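Local coordinates for integron cassette protein (PDB 3G1J) that is of unknown function but comes from a mobile integron cassette of Vibrio cholerae and belongs to a family placed with the SH3-like folds, at residues L69-R72 with Q76-I79; F26-Y29 with N33-R36. All coordinates share one frame; numbering follows the deposited sequence.

In the fold
Interactions 1 and 2 lie side by side in the single chain, their centres about 12 Å apart, and follow one another in sequence. Interaction 2 is the small hairpin 26-27/33-34 between strands 19-22 and 39-48; interaction 1 joins the end of strand 63-70 to helix 77-80, ahead of the last strand, 87-89. They touch directly. Tyr29 CB lies 3.4 Å from Gln76 OE1, Tyr29 CD2 lies 3.6 Å from Cys70 CB, and Ile79 CD1 packs 3.8 Å from Phe26 CD2. A backbone bond between Tyr29 and Met68 further ties the hairpin's connecting loop to strand 63-70. The function is unknown, so neither contact can be assigned to a site.

Interaction 1. Residues L69-R72 with Q76-I79; sequences LCVR and QMEI
Cys70 and Gln76 are joined by a pair of hydrogen bonds that engage both backbone polar groups of Cys70. Gln76 N donates to Cys70 O at 2.9 Å, while the side chain of Gln76 reaches back so that OE1 accepts from Cys70 N, also at 2.9 Å. The amide oxygen can do this because the Gln76 chain is bent at its second torsion (chi2 84°); the donor then lies in the plane of the side-chain carbonyl. Much as a neighbouring strand might, Gln76 thus meets both the N-H and the C=O of Cys70 at the end of the outermost strand 63-70. A third bond, Met77 N to Arg72 O at 3.1 Å, is straight at the hydrogen (162°) but meets the oxygen from 51° out of the carbonyl plane.

Between these bonds the chain turns sharply at Val71, the centre of an inverse gamma turn closed by a weak bond from Arg72 N to Cys70 O. The guanidinium of Arg72 has its partner in Glu74, within the connecting loop.

Apolar packing flanks the polar links. Leu69 CD1 meets Ile79 CG2 at 3.7 Å, the two side chains crossing at about a right angle, and Leu69 CD2 lies against Gln76 CB at 3.9 Å. On the selenomethionine Met77, CG approaches Val71 CG1 at 4.2 Å.

Gln76 is the N-cap of helix 77-80, whose single turn begins with Ile79 N bonded to Gln76 O. A short helical turn between strands 63-70 and 87-89, tied to the end of the former, is consistent with an SH3-like barrel.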
# COMPACT_ATOMS: atom_id res chain seq x y z
N LEU A 69 -1.25 -2.78 6.44
CA LEU A 69 -2.70 -2.88 6.57
C LEU A 69 -3.08 -4.23 7.18
O LEU A 69 -2.68 -5.28 6.68
CB LEU A 69 -3.35 -2.71 5.19
CG LEU A 69 -3.07 -1.42 4.42
CD1 LEU A 69 -3.61 -1.54 2.97
CD2 LEU A 69 -3.67 -0.21 5.10
N CYS A 70 -3.85 -4.21 8.26
CA CYS A 70 -4.38 -5.46 8.80
C CYS A 70 -5.68 -5.77 8.07
O CYS A 70 -6.67 -5.03 8.21
CB CYS A 70 -4.65 -5.34 10.30
SG CYS A 70 -5.45 -6.82 11.00
N VAL A 71 -5.69 -6.84 7.29
CA VAL A 71 -6.82 -7.14 6.41
C VAL A 71 -7.92 -7.88 7.16
O VAL A 71 -8.16 -9.08 6.96
CB VAL A 71 -6.39 -7.92 5.16
CG1 VAL A 71 -7.53 -7.98 4.16
CG2 VAL A 71 -5.17 -7.26 4.53
N ARG A 72 -8.58 -7.14 8.04
CA ARG A 72 -9.71 -7.64 8.79
C ARG A 72 -10.76 -6.55 8.79
O ARG A 72 -10.42 -5.36 8.70
CB ARG A 72 -9.30 -8.01 10.21
CG ARG A 72 -8.44 -9.26 10.29
CD ARG A 72 -8.17 -9.66 11.73
NE ARG A 72 -9.41 -9.86 12.48
CZ ARG A 72 -10.11 -10.99 12.49
NH1 ARG A 72 -9.70 -12.04 11.78
NH2 ARG A 72 -11.23 -11.07 13.20
N GLN A 76 -8.34 -2.73 8.51
CA GLN A 76 -8.14 -2.12 7.20
C GLN A 76 -8.51 -2.96 5.97
O GLN A 76 -8.00 -2.69 4.88
CB GLN A 76 -6.71 -1.58 7.05
CG GLN A 76 -6.36 -0.45 7.99
CD GLN A 76 -5.93 -0.95 9.35
OE1 GLN A 76 -5.24 -1.95 9.46
NE2 GLN A 76 -6.32 -0.24 10.41
N MSE A 77 -9.37 -3.98 6.14
CA MSE A 77 -9.87 -4.71 4.97
C MSE A 77 -10.48 -3.71 4.00
O MSE A 77 -10.33 -3.84 2.79
CB MSE A 77 -10.90 -5.79 5.34
CG MSE A 77 -11.48 -6.61 4.13
SE MSE A 77 -12.73 -8.04 4.64
CE MSE A 77 -12.27 -7.86 6.42
N GLU A 78 -11.17 -2.70 4.54
CA GLU A 78 -11.77 -1.65 3.71
C GLU A 78 -10.78 -1.11 2.67
O GLU A 78 -11.14 -0.92 1.51
CB GLU A 78 -12.31 -0.50 4.58
CG GLU A 78 -12.34 0.88 3.90
CD GLU A 78 -13.32 0.98 2.74
OE1 GLU A 78 -14.21 0.11 2.62
OE2 GLU A 78 -13.21 1.93 1.94
N ILE A 79 -9.54 -0.88 3.09
CA ILE A 79 -8.56 -0.32 2.17
C ILE A 79 -8.00 -1.38 1.24
O ILE A 79 -7.97 -1.20 0.02
CB ILE A 79 -7.41 0.38 2.94
CG1 ILE A 79 -7.95 1.61 3.68
CG2 ILE A 79 -6.30 0.80 1.99
CD1 ILE A 79 -7.13 1.99 4.89

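Interaction 2. Residues F26-Y29 with N33-R36; sequences FRDY and NYER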
# COMPACT_ATOMS: atom_id res chain seq x y z
N PHE A 26 -6.19 8.22 3.95
CA PHE A 26 -6.44 7.07 4.80
C PHE A 26 -5.32 6.89 5.81
O PHE A 26 -4.20 7.39 5.61
CB PHE A 26 -6.61 5.80 3.96
CG PHE A 26 -5.33 5.33 3.31
CD1 PHE A 26 -4.98 5.75 2.04
CD2 PHE A 26 -4.47 4.47 3.98
CE1 PHE A 26 -3.81 5.32 1.44
CE2 PHE A 26 -3.29 4.04 3.39
CZ PHE A 26 -2.96 4.46 2.11
N ARG A 27 -5.62 6.17 6.89
CA ARG A 27 -4.65 5.87 7.93
C ARG A 27 -4.39 4.38 7.92
O ARG A 27 -5.32 3.58 7.80
CB ARG A 27 -5.16 6.29 9.31
CG ARG A 27 -5.42 7.77 9.46
CD ARG A 27 -5.38 8.26 10.91
NE ARG A 27 -5.36 9.72 10.93
CZ ARG A 27 -4.26 10.45 11.12
NH1 ARG A 27 -3.09 9.87 11.33
NH2 ARG A 27 -4.34 11.78 11.10
N ASP A 28 -3.12 4.00 8.04
CA ASP A 28 -2.79 2.58 8.02
C ASP A 28 -2.83 1.96 9.41
O ASP A 28 -3.25 2.59 10.38
CB ASP A 28 -1.47 2.33 7.27
CG ASP A 28 -0.22 2.76 8.06
OD1 ASP A 28 -0.31 3.12 9.25
OD2 ASP A 28 0.87 2.72 7.46
N TYR A 29 -2.42 0.70 9.50
CA TYR A 29 -2.47 -0.02 10.77
C TYR A 29 -1.59 0.64 11.83
O TYR A 29 -1.85 0.51 13.03
CB TYR A 29 -2.04 -1.48 10.57
CG TYR A 29 -2.14 -2.30 11.83
CD1 TYR A 29 -1.01 -2.63 12.56
CD2 TYR A 29 -3.38 -2.71 12.31
CE1 TYR A 29 -1.10 -3.37 13.72
CE2 TYR A 29 -3.48 -3.44 13.47
CZ TYR A 29 -2.34 -3.77 14.17
OH TYR A 29 -2.44 -4.51 15.33
N ASN A 33 -1.18 8.54 8.53
CA ASN A 33 -2.08 9.10 7.52
C ASN A 33 -1.37 9.32 6.19
O ASN A 33 -0.25 9.84 6.16
CB ASN A 33 -2.70 10.41 8.02
CG ASN A 33 -3.82 10.92 7.12
OD1 ASN A 33 -3.74 12.02 6.58
ND2 ASN A 33 -4.87 10.11 6.96
N TYR A 34 -2.00 8.90 5.10
CA TYR A 34 -1.53 9.24 3.75
C TYR A 34 -2.56 10.18 3.16
O TYR A 34 -3.75 9.91 3.22
CB TYR A 34 -1.32 7.99 2.89
CG TYR A 34 -0.41 7.01 3.59
CD1 TYR A 34 0.96 6.99 3.33
CD2 TYR A 34 -0.91 6.16 4.56
CE1 TYR A 34 1.80 6.12 4.01
CE2 TYR A 34 -0.09 5.29 5.24
CZ TYR A 34 1.26 5.27 4.96
OH TYR A 34 2.06 4.39 5.64
N GLU A 35 -2.09 11.31 2.64
CA GLU A 35 -2.96 12.42 2.30
C GLU A 35 -3.36 12.42 0.83
O GLU A 35 -2.53 12.21 -0.05
CB GLU A 35 -2.25 13.74 2.65
CG GLU A 35 -3.10 14.99 2.45
CD GLU A 35 -2.30 16.28 2.64
OE1 GLU A 35 -1.09 16.19 2.97
OE2 GLU A 35 -2.88 17.37 2.47
N ARG A 36 -4.65 12.65 0.58
CA ARG A 36 -5.11 12.82 -0.79
C ARG A 36 -4.19 13.76 -1.56
O ARG A 36 -3.81 14.83 -1.06
CB ARG A 36 -6.55 13.35 -0.81
CG ARG A 36 -7.09 13.57 -2.22
CD ARG A 36 -8.61 13.72 -2.26
NE ARG A 36 -9.08 14.98 -1.67
CZ ARG A 36 -10.36 15.34 -1.62
NH1 ARG A 36 -11.29 14.54 -2.15
NH2 ARG A 36 -10.72 16.50 -1.06
O HOH W 1 -0.24 10.47 10.57
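Phe26 O accepts a short, nearly straight hydrogen bond from Tyr34 N at 2.7 Å, and the same oxygen receives a CA-H...O contact from Asn33 CA at 3.3 Å. The return bond, Phe26 N to Tyr34 O at 3.1 Å, makes Phe26 and Tyr34 an antiparallel hydrogen-bonded pair; Arg27 and Asn33 form the adjoining non-hydrogen-bonded pair.

The two aromatic rings share one face of this ribbon. Their planes are 27° apart but slid so far that they barely overlap, with centroids separated by 5.0 Å. Their nearest atoms are Phe26 CE2 and Tyr34 CD2, at 3.4 Å, while Tyr34 CB sits over a face of the Phe26 ring in a CH-pi contact. Phe26 CG lies between its backbone N and carbonyl carbon (chi1 70°), which turns one face of the ring to Tyr34 CB.

At the far end of its ring, Tyr34 OH donates to Asp28 OD2 at 2.7 Å, arriving 46° out of the carboxylate plane. The other carboxylate oxygen, OD1, accepts from Ile32 N, so this buried acid links the connecting turn to the tyrosine and is probably ionised.

On the opposite face the extended Arg27 side chain crosses that of Asn33 at a slant and sets one face of its guanidinium against Asn33 CB, 3.4 Å from NH1. That nitrogen bonds Asn31 O and, weakly, a water that also accepts from Asn33 N.

Tyr34 also packs on Ile67 of strand 63-70. This hairpin of two-residue strands, between strands 19-22 and 39-48, lies where SH3-like folds have the RT loop and probably corresponds to it.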